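Local coordinates for protein ectonucleoside triphosphate diphosphohydrolase 4 (Homo sapiens, PDB 6WG5) that belongs to the GDA1/CD39 nucleoside phosphatase family, whose members are built on an actin-like ATPase fold, at residues I205-R216 with Q266-Y274; R218-G226 with N378-F387. One frame throughout, in Å; residues are numbered along the deposited sequence.

Contact 1: residues I205-R216 with Q266-Y274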
loop_
_atom_site.group_PDB
_atom_site.type_symbol
_atom_site.label_atom_id
_atom_site.label_comp_id
_atom_site.label_asym_id
_atom_site.label_seq_id
_atom_site.Cartn_x
_atom_site.Cartn_y
_atom_site.Cartn_z
ATOM N N ILE A 205 -7.754 1.287 23.968
ATOM C CA ILE A 205 -8.810 0.753 23.102
ATOM C C ILE A 205 -9.894 1.813 22.932
ATOM O O ILE A 205 -10.316 2.426 23.929
ATOM C CB ILE A 205 -9.384 -0.535 23.694
ATOM C CG1 ILE A 205 -8.263 -1.548 23.957
ATOM C CG2 ILE A 205 -10.429 -1.132 22.763
ATOM C CD1 ILE A 205 -7.438 -1.910 22.731
ATOM N N PRO A 206 -10.371 2.069 21.715
ATOM C CA PRO A 206 -11.395 3.104 21.524
ATOM C C PRO A 206 -12.599 2.895 22.431
ATOM O O PRO A 206 -13.196 1.815 22.466
ATOM C CB PRO A 206 -11.769 2.958 20.046
ATOM C CG PRO A 206 -10.567 2.362 19.411
ATOM C CD PRO A 206 -9.954 1.464 20.437
ATOM N N GLY A 207 -12.959 3.944 23.162
ATOM C CA GLY A 207 -14.106 3.888 24.048
ATOM C C GLY A 207 -13.854 3.146 25.340
ATOM O O GLY A 207 -14.721 2.391 25.797
ATOM N N SER A 208 -12.687 3.341 25.950
ATOM C CA SER A 208 -12.345 2.658 27.187
ATOM C C SER A 208 -11.408 3.541 27.998
ATOM O O SER A 208 -10.652 4.343 27.441
ATOM C CB SER A 208 -11.703 1.294 26.907
ATOM O OG SER A 208 -12.560 0.490 26.113
ATOM N N GLU A 209 -11.465 3.383 29.318
ATOM C CA GLU A 209 -10.729 4.261 30.217
ATOM C C GLU A 209 -9.232 4.217 29.924
ATOM O O GLU A 209 -8.712 3.282 29.308
ATOM C CB GLU A 209 -10.984 3.871 31.673
ATOM C CG GLU A 209 -12.422 4.065 32.123
ATOM C CD GLU A 209 -12.618 3.770 33.598
ATOM O OE1 GLU A 209 -11.988 2.820 34.106
ATOM O OE2 GLU A 209 -13.399 4.495 34.251
ATOM N N SER A 210 -8.535 5.260 30.382
ATOM C CA SER A 210 -7.091 5.346 30.201
ATOM C C SER A 210 -6.338 4.327 31.047
ATOM O O SER A 210 -5.204 3.974 30.705
ATOM C CB SER A 210 -6.606 6.756 30.539
ATOM O OG SER A 210 -5.191 6.828 30.524
ATOM N N SER A 211 -6.936 3.850 32.139
ATOM C CA SER A 211 -6.311 2.839 32.981
ATOM C C SER A 211 -6.559 1.421 32.485
ATOM O O SER A 211 -5.938 0.484 32.998
ATOM C CB SER A 211 -6.814 2.973 34.422
ATOM O OG SER A 211 -6.479 4.241 34.957
ATOM N N GLU A 212 -7.448 1.241 31.508
ATOM C CA GLU A 212 -7.655 -0.045 30.859
ATOM C C GLU A 212 -6.691 -0.267 29.697
ATOM O O GLU A 212 -6.944 -1.125 28.844
ATOM C CB GLU A 212 -9.103 -0.154 30.376
ATOM C CG GLU A 212 -10.113 -0.289 31.509
ATOM C CD GLU A 212 -11.431 0.408 31.224
ATOM O OE1 GLU A 212 -11.600 0.950 30.112
ATOM O OE2 GLU A 212 -12.301 0.422 32.122
ATOM N N ALA A 213 -5.597 0.489 29.651
ATOM C CA ALA A 213 -4.631 0.358 28.570
ATOM C C ALA A 213 -3.962 -1.009 28.609
ATOM O O ALA A 213 -3.692 -1.557 29.681
ATOM C CB ALA A 213 -3.576 1.457 28.670
ATOM N N ILE A 214 -3.690 -1.557 27.430
ATOM C CA ILE A 214 -3.030 -2.845 27.301
ATOM C C ILE A 214 -1.645 -2.633 26.697
ATOM O O ILE A 214 -1.310 -1.555 26.206
ATOM C CB ILE A 214 -3.855 -3.837 26.460
ATOM C CG1 ILE A 214 -4.072 -3.291 25.048
ATOM C CG2 ILE A 214 -5.189 -4.116 27.140
ATOM C CD1 ILE A 214 -4.668 -4.300 24.092
ATOM N N VAL A 215 -0.837 -3.690 26.735
ATOM C CA VAL A 215 0.508 -3.683 26.172
ATOM C C VAL A 215 0.616 -4.868 25.222
ATOM O O VAL A 215 0.383 -6.013 25.627
ATOM C CB VAL A 215 1.589 -3.757 27.266
ATOM C CG1 VAL A 215 2.981 -3.780 26.651
ATOM C CG2 VAL A 215 1.452 -2.579 28.225
ATOM N N ARG A 216 0.958 -4.595 23.965
ATOM C CA ARG A 216 1.084 -5.635 22.952
ATOM C C ARG A 216 2.174 -5.232 21.968
ATOM O O ARG A 216 2.742 -4.139 22.051
ATOM C CB ARG A 216 -0.246 -5.873 22.231
ATOM C CG ARG A 216 -0.775 -4.646 21.517
ATOM C CD ARG A 216 -2.118 -4.899 20.847
ATOM N NE ARG A 216 -2.567 -3.713 20.122
ATOM C CZ ARG A 216 -3.831 -3.454 19.805
ATOM N NH1 ARG A 216 -4.128 -2.343 19.143
ATOM N NH2 ARG A 216 -4.801 -4.289 20.155
ATOM N N GLN A 266 -13.436 -9.400 23.271
ATOM C CA GLN A 266 -12.040 -9.216 23.634
ATOM C C GLN A 266 -11.452 -8.037 22.867
ATOM O O GLN A 266 -11.952 -7.638 21.812
ATOM C CB GLN A 266 -11.237 -10.489 23.356
ATOM C CG GLN A 266 -11.240 -11.469 24.520
ATOM C CD GLN A 266 -11.032 -12.907 24.084
ATOM O OE1 GLN A 266 -10.460 -13.175 23.027
ATOM N NE2 GLN A 266 -11.507 -13.843 24.899
ATOM N N THR A 267 -10.376 -7.475 23.418
ATOM C CA THR A 267 -9.774 -6.265 22.877
ATOM C C THR A 267 -8.324 -6.439 22.447
ATOM O O THR A 267 -7.735 -5.485 21.928
ATOM C CB THR A 267 -9.850 -5.129 23.905
ATOM O OG1 THR A 267 -9.159 -5.516 25.102
ATOM C CG2 THR A 267 -11.301 -4.801 24.231
ATOM N N GLU A 268 -7.733 -7.621 22.639
ATOM C CA GLU A 268 -6.322 -7.803 22.313
ATOM C C GLU A 268 -6.031 -7.466 20.856
ATOM O O GLU A 268 -4.956 -6.941 20.547
ATOM C CB GLU A 268 -5.890 -9.240 22.617
ATOM C CG GLU A 268 -6.045 -9.644 24.079
ATOM C CD GLU A 268 -7.433 -10.171 24.401
ATOM O OE1 GLU A 268 -7.827 -11.206 23.821
ATOM O OE2 GLU A 268 -8.133 -9.548 25.227
ATOM N N HIS A 269 -6.970 -7.749 19.950
ATOM C CA HIS A 269 -6.779 -7.526 18.523
ATOM C C HIS A 269 -7.620 -6.368 17.987
ATOM O O HIS A 269 -7.917 -6.331 16.788
ATOM C CB HIS A 269 -7.097 -8.803 17.743
ATOM C CG HIS A 269 -6.104 -9.901 17.950
ATOM N ND1 HIS A 269 -4.761 -9.753 17.677
ATOM C CD2 HIS A 269 -6.259 -11.172 18.392
ATOM C CE1 HIS A 269 -4.132 -10.882 17.947
ATOM N NE2 HIS A 269 -5.018 -11.759 18.382
ATOM N N VAL A 270 -8.017 -5.431 18.843
ATOM C CA VAL A 270 -8.699 -4.218 18.404
ATOM C C VAL A 270 -7.645 -3.172 18.064
ATOM O O VAL A 270 -6.782 -2.855 18.892
ATOM C CB VAL A 270 -9.664 -3.703 19.486
ATOM C CG1 VAL A 270 -10.253 -2.354 19.088
ATOM C CG2 VAL A 270 -10.776 -4.708 19.720
ATOM N N TYR A 271 -7.718 -2.630 16.849
ATOM C CA TYR A 271 -6.730 -1.680 16.358
ATOM C C TYR A 271 -7.410 -0.442 15.795
ATOM O O TYR A 271 -8.488 -0.529 15.198
ATOM C CB TYR A 271 -5.851 -2.304 15.263
ATOM C CG TYR A 271 -4.937 -3.393 15.764
ATOM C CD1 TYR A 271 -3.676 -3.093 16.255
ATOM C CD2 TYR A 271 -5.335 -4.722 15.747
ATOM C CE1 TYR A 271 -2.838 -4.082 16.720
ATOM C CE2 TYR A 271 -4.504 -5.721 16.209
ATOM C CZ TYR A 271 -3.256 -5.395 16.695
ATOM O OH TYR A 271 -2.419 -6.382 17.159
ATOM N N ARG A 272 -6.778 0.709 16.008
ATOM C CA ARG A 272 -7.152 1.960 15.361
ATOM C C ARG A 272 -6.062 2.303 14.353
ATOM O O ARG A 272 -4.915 2.551 14.743
ATOM C CB ARG A 272 -7.314 3.080 16.389
ATOM C CG ARG A 272 -7.868 4.376 15.819
ATOM C CD ARG A 272 -7.850 5.509 16.839
ATOM N NE ARG A 272 -8.063 5.032 18.207
ATOM C CZ ARG A 272 -7.226 5.221 19.226
ATOM N NH1 ARG A 272 -7.532 4.738 20.425
ATOM N NH2 ARG A 272 -6.097 5.900 19.070
ATOM N N VAL A 273 -6.414 2.308 13.070
ATOM C CA VAL A 273 -5.455 2.528 11.993
ATOM C C VAL A 273 -5.862 3.765 11.206
ATOM O O VAL A 273 -7.018 3.892 10.786
ATOM C CB VAL A 273 -5.351 1.303 11.067
ATOM C CG1 VAL A 273 -4.315 1.544 9.981
ATOM C CG2 VAL A 273 -5.002 0.062 11.873
ATOM N N TYR A 274 -4.905 4.668 11.004
ATOM C CA TYR A 274 -5.091 5.859 10.190
ATOM C C TYR A 274 -4.631 5.566 8.771
ATOM O O TYR A 274 -3.560 4.987 8.572
ATOM C CB TYR A 274 -4.301 7.027 10.780
ATOM C CG TYR A 274 -4.114 8.214 9.858
ATOM C CD1 TYR A 274 -2.941 8.374 9.135
ATOM C CD2 TYR A 274 -5.101 9.180 9.726
ATOM C CE1 TYR A 274 -2.756 9.459 8.301
ATOM C CE2 TYR A 274 -4.927 10.271 8.890
ATOM C CZ TYR A 274 -3.751 10.406 8.184
ATOM O OH TYR A 274 -3.570 11.487 7.350
#
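The guanidinium of R216 lies flat over one face of the Y271 ring, the two planes 27° apart and CZ of R216 3.7 Å from the ring centroid, while its edge is turned to the backbone oxygens of V270 and E268. This cation-pi stack and these bonds together tie the second strand of a small antiparallel beta hairpin, built from strands 200-203 and 214-217, to the type I turn T267-V270 that leads into strand 270-279 of the mixed sheet, and to Y271 just after it. The grip on V270 is end-on and doubled: NH1 of R216 lies 2.7 Å from V270 O and NH2 of R216 2.8 Å from the same oxygen, both reaching it in the guanidinium plane and from one face of the carbonyl plane. NH2 of R216 also gives a hydrogen bond to E268 O, at 2.7 Å, arriving 58° out of the plane of the E268 carbonyl. Although CG of R216 sits between the backbone N and the carbonyl carbon (chi1 60°), the chain beyond it is extended as far as NE, which carries the charged end across to the turn. E235 supplies a salt bridge to NH1, which with the three bonds to backbone oxygens and the ring probably fixes the rotation of the group. F190 meets the Y271 ring at a steep angle.

Beside this polar core, methyl groups of the hairpin close round the turn. CD1 of I205, in the hairpin loop, lies 3.7 Å from T267 O, and CD1 of I214, in the strand, comes within 3.9 Å of the same oxygen, which also accepts the turn's own bond from V270 N. Apolar packing joins I205 and V270, whose side chains meet roughly at right angles, with CG2 of I205 3.9 Å from CG1 of V270; the proline ring of P206 completes the patch, its CD 4.1 Å from that same V270 CG1.

Contact 2: residues R218-G226 with N378-F387; sequences RTAGILDMG and NSEFYGFSEF
Strands 221-225 and 381-385 run parallel, their axes 4.5 Å apart at closest and inclined by 21°, with G221 opposite F381 and hydrogen bonds from G221 N to E380 O, Y382 N to G221 O, L223 N to Y382 O and F384 N to L223 O; E386 N, at the start of helix 386-392, adds a last one to M225 O. These are neighbouring strands of the mixed sheet of an actin-like domain, with helices packed on both faces. On one face the F381 ring covers glycine, G221 CA lying 4.1 Å from the ring centroid in an off-centre CH-pi contact. L223 CD1 touches F381, and L223 CB lies 3.8 Å from F387 CE2. M225 CB meets that same ring carbon while its sulfur stands above the F387 ring, SD 5.3 Å from the centroid, a distant Met-aromatic contact; helix 436-456 covers this group. On the other face, towards helix 172-186, I222 CG2 reaches the edge of the F384 ring at 3.8 Å from CE2.

Polar side chains close both ends. S385 OG donates to the syn lone pair of D224 OD1 over 2.8 Å. At the far end a bend at chi3 (68°) turns the R218 guanidinium so that N378 and E380 are both reached: NH1 bonds to N378 OD1 at 2.9 Å, in the carbonyl plane of the amide, and NE, with a weak second bond from NH2, makes a salt bridge to E380 OE2 at 3.2 Å. Because R189 pairs with the same carboxylate oxygen, E380 is held between two arginines, an environment that would probably keep it ionised.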
loop_
_atom_site.group_PDB
_atom_site.type_symbol
_atom_site.label_atom_id
_atom_site.label_comp_id
_atom_site.label_asym_id
_atom_site.label_seq_id
_atom_site.Cartn_x
_atom_site.Cartn_y
_atom_site.Cartn_z
ATOM N N ARG A 218 4.251 -3.776 19.103
ATOM C CA ARG A 218 4.172 -2.624 18.217
ATOM C C ARG A 218 3.981 -3.084 16.777
ATOM O O ARG A 218 4.536 -4.104 16.358
ATOM C CB ARG A 218 5.446 -1.792 18.338
ATOM C CG ARG A 218 5.423 -0.487 17.572
ATOM C CD ARG A 218 6.722 0.268 17.778
ATOM N NE ARG A 218 7.855 -0.416 17.161
ATOM C CZ ARG A 218 9.127 -0.081 17.355
ATOM N NH1 ARG A 218 9.443 0.931 18.153
ATOM N NH2 ARG A 218 10.088 -0.763 16.750
ATOM N N THR A 219 3.189 -2.331 16.019
ATOM C CA THR A 219 2.973 -2.615 14.608
ATOM C C THR A 219 3.862 -1.727 13.744
ATOM O O THR A 219 4.473 -0.764 14.211
ATOM C CB THR A 219 1.502 -2.414 14.227
ATOM O OG1 THR A 219 1.091 -1.082 14.560
ATOM C CG2 THR A 219 0.616 -3.422 14.945
ATOM N N ALA A 220 3.920 -2.065 12.458
ATOM C CA ALA A 220 4.728 -1.345 11.482
ATOM C C ALA A 220 3.806 -0.585 10.539
ATOM O O ALA A 220 2.912 -1.178 9.926
ATOM C CB ALA A 220 5.622 -2.306 10.697
ATOM N N GLY A 221 4.023 0.727 10.426
ATOM C CA GLY A 221 3.303 1.521 9.457
ATOM C C GLY A 221 3.839 1.310 8.058
ATOM O O GLY A 221 4.910 0.740 7.850
ATOM N N ILE A 222 3.070 1.775 7.077
ATOM C CA ILE A 222 3.440 1.637 5.674
ATOM C C ILE A 222 3.377 3.006 5.011
ATOM O O ILE A 222 2.399 3.743 5.178
ATOM C CB ILE A 222 2.545 0.622 4.935
ATOM C CG1 ILE A 222 1.068 0.909 5.186
ATOM C CG2 ILE A 222 2.893 -0.791 5.378
ATOM C CD1 ILE A 222 0.116 -0.026 4.446
ATOM N N LEU A 223 4.439 3.349 4.291
ATOM C CA LEU A 223 4.488 4.508 3.414
ATOM C C LEU A 223 4.633 4.007 1.985
ATOM O O LEU A 223 5.503 3.176 1.704
ATOM C CB LEU A 223 5.659 5.423 3.776
ATOM C CG LEU A 223 5.461 6.355 4.964
ATOM C CD1 LEU A 223 6.790 6.653 5.627
ATOM C CD2 LEU A 223 4.802 7.639 4.496
ATOM N N ASP A 224 3.781 4.500 1.090
ATOM C CA ASP A 224 3.799 4.057 -0.299
ATOM C C ASP A 224 3.639 5.268 -1.202
ATOM O O ASP A 224 2.601 5.936 -1.170
ATOM C CB ASP A 224 2.690 3.036 -0.566
ATOM C CG ASP A 224 2.969 2.181 -1.787
ATOM O OD1 ASP A 224 3.726 2.630 -2.671
ATOM O OD2 ASP A 224 2.430 1.056 -1.863
ATOM N N MET A 225 4.662 5.551 -1.998
ATOM C CA MET A 225 4.629 6.635 -2.971
ATOM C C MET A 225 4.650 6.014 -4.360
ATOM O O MET A 225 5.685 5.501 -4.804
ATOM C CB MET A 225 5.806 7.591 -2.774
ATOM C CG MET A 225 5.845 8.730 -3.786
ATOM S SD MET A 225 7.193 9.889 -3.498
ATOM C CE MET A 225 6.658 10.679 -1.985
ATOM N N GLY A 226 3.510 6.049 -5.036
ATOM C CA GLY A 226 3.396 5.556 -6.390
ATOM C C GLY A 226 3.747 6.626 -7.397
ATOM O O GLY A 226 4.362 7.647 -7.074
ATOM N N ASN A 378 8.919 5.868 19.401
ATOM C CA ASN A 378 8.511 4.468 19.543
ATOM C C ASN A 378 7.610 4.096 18.360
ATOM O O ASN A 378 6.399 3.927 18.508
ATOM C CB ASN A 378 7.807 4.236 20.879
ATOM C CG ASN A 378 7.360 2.801 21.057
ATOM O OD1 ASN A 378 7.779 1.915 20.314
ATOM N ND2 ASN A 378 6.507 2.563 22.044
ATOM N N SER A 379 8.213 3.964 17.179
ATOM C CA SER A 379 7.468 3.631 15.973
ATOM C C SER A 379 8.430 3.055 14.942
ATOM O O SER A 379 9.652 3.105 15.104
ATOM C CB SER A 379 6.746 4.859 15.411
ATOM O OG SER A 379 7.670 5.806 14.907
ATOM N N GLU A 380 7.854 2.497 13.878
ATOM C CA GLU A 380 8.624 1.996 12.747
ATOM C C GLU A 380 7.731 2.010 11.516
ATOM O O GLU A 380 6.515 1.829 11.614
ATOM C CB GLU A 380 9.168 0.585 13.003
ATOM C CG GLU A 380 8.096 -0.467 13.233
ATOM C CD GLU A 380 8.675 -1.825 13.587
ATOM O OE1 GLU A 380 9.477 -2.357 12.789
ATOM O OE2 GLU A 380 8.331 -2.357 14.668
ATOM N N PHE A 381 8.350 2.232 10.357
ATOM C CA PHE A 381 7.635 2.310 9.092
ATOM C C PHE A 381 8.406 1.560 8.019
ATOM O O PHE A 381 9.636 1.485 8.052
ATOM C CB PHE A 381 7.436 3.763 8.637
ATOM C CG PHE A 381 6.301 4.468 9.320
ATOM C CD1 PHE A 381 5.089 4.645 8.671
ATOM C CD2 PHE A 381 6.445 4.960 10.606
ATOM C CE1 PHE A 381 4.041 5.300 9.293
ATOM C CE2 PHE A 381 5.401 5.616 11.232
ATOM C CZ PHE A 381 4.197 5.784 10.575
ATOM N N TYR A 382 7.663 1.007 7.064
ATOM C CA TYR A 382 8.221 0.494 5.821
ATOM C C TYR A 382 7.897 1.463 4.693
ATOM O O TYR A 382 6.789 2.011 4.635
ATOM C CB TYR A 382 7.663 -0.892 5.488
ATOM C CG TYR A 382 8.358 -2.029 6.199
ATOM C CD1 TYR A 382 9.190 -2.901 5.509
ATOM C CD2 TYR A 382 8.181 -2.232 7.559
ATOM C CE1 TYR A 382 9.825 -3.944 6.157
ATOM C CE2 TYR A 382 8.814 -3.271 8.215
ATOM C CZ TYR A 382 9.635 -4.123 7.510
ATOM O OH TYR A 382 10.266 -5.159 8.163
ATOM N N GLY A 383 8.863 1.677 3.805
ATOM C CA GLY A 383 8.690 2.541 2.648
ATOM C C GLY A 383 8.721 1.720 1.370
ATOM O O GLY A 383 9.671 0.975 1.123
ATOM N N PHE A 384 7.673 1.868 0.568
ATOM C CA PHE A 384 7.507 1.092 -0.651
ATOM C C PHE A 384 7.528 2.006 -1.870
ATOM O O PHE A 384 7.474 3.233 -1.764
ATOM C CB PHE A 384 6.203 0.289 -0.615
ATOM C CG PHE A 384 6.173 -0.763 0.456
ATOM C CD1 PHE A 384 6.850 -1.960 0.288
ATOM C CD2 PHE A 384 5.467 -0.558 1.629
ATOM C CE1 PHE A 384 6.825 -2.931 1.272
ATOM C CE2 PHE A 384 5.439 -1.523 2.613
ATOM C CZ PHE A 384 6.118 -2.711 2.435
ATOM N N SER A 385 7.616 1.376 -3.043
ATOM C CA SER A 385 7.584 2.059 -4.340
ATOM C C SER A 385 8.714 3.083 -4.385
ATOM O O SER A 385 9.877 2.695 -4.187
ATOM C CB SER A 385 6.176 2.611 -4.562
ATOM O OG SER A 385 5.249 1.557 -4.742
ATOM N N GLU A 386 8.439 4.366 -4.638
ATOM C CA GLU A 386 9.509 5.339 -4.833
ATOM C C GLU A 386 10.446 5.413 -3.635
ATOM O O GLU A 386 11.634 5.714 -3.801
ATOM C CB GLU A 386 8.916 6.718 -5.119
ATOM C CG GLU A 386 8.176 6.806 -6.441
ATOM C CD GLU A 386 9.082 6.561 -7.630
ATOM O OE1 GLU A 386 10.294 6.851 -7.523
ATOM O OE2 GLU A 386 8.585 6.075 -8.670
ATOM N N PHE A 387 9.942 5.155 -2.425
ATOM C CA PHE A 387 10.818 5.152 -1.259
ATOM C C PHE A 387 11.956 4.152 -1.423
ATOM O O PHE A 387 13.057 4.375 -0.906
ATOM C CB PHE A 387 10.016 4.848 0.005
ATOM C CG PHE A 387 9.148 5.985 0.456
ATOM C CD1 PHE A 387 9.698 7.072 1.116
ATOM C CD2 PHE A 387 7.781 5.970 0.221
ATOM C CE1 PHE A 387 8.902 8.126 1.531
ATOM C CE2 PHE A 387 6.981 7.019 0.632
ATOM C CZ PHE A 387 7.543 8.097 1.290
HETATM O O HOH W 1 4.698 1.863 14.914
#

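In the fold
Contact 2 is buried near the middle of the chain, whereas contact 1 is partly buried nearer its periphery, their centres about 22 Å apart. Both reach the same mixed sheet: contact 2 pairs two of its inner strands directly, while contact 1 fastens a separate hairpin to the turn and first residues of strand 270-279. Strand 214-217 leads straight on to strand 221-225, so one run of chain serves both, and Y271 CE1 packs against T219 CG2 at 3.9 Å. Backbone pairing and aromatic packing dominate in contact 2; in contact 1 one arginine joins a cation-pi stack to bonds with backbone oxygens, beside a small apolar patch. E235 links them, meeting R216 from one and T219 from the other.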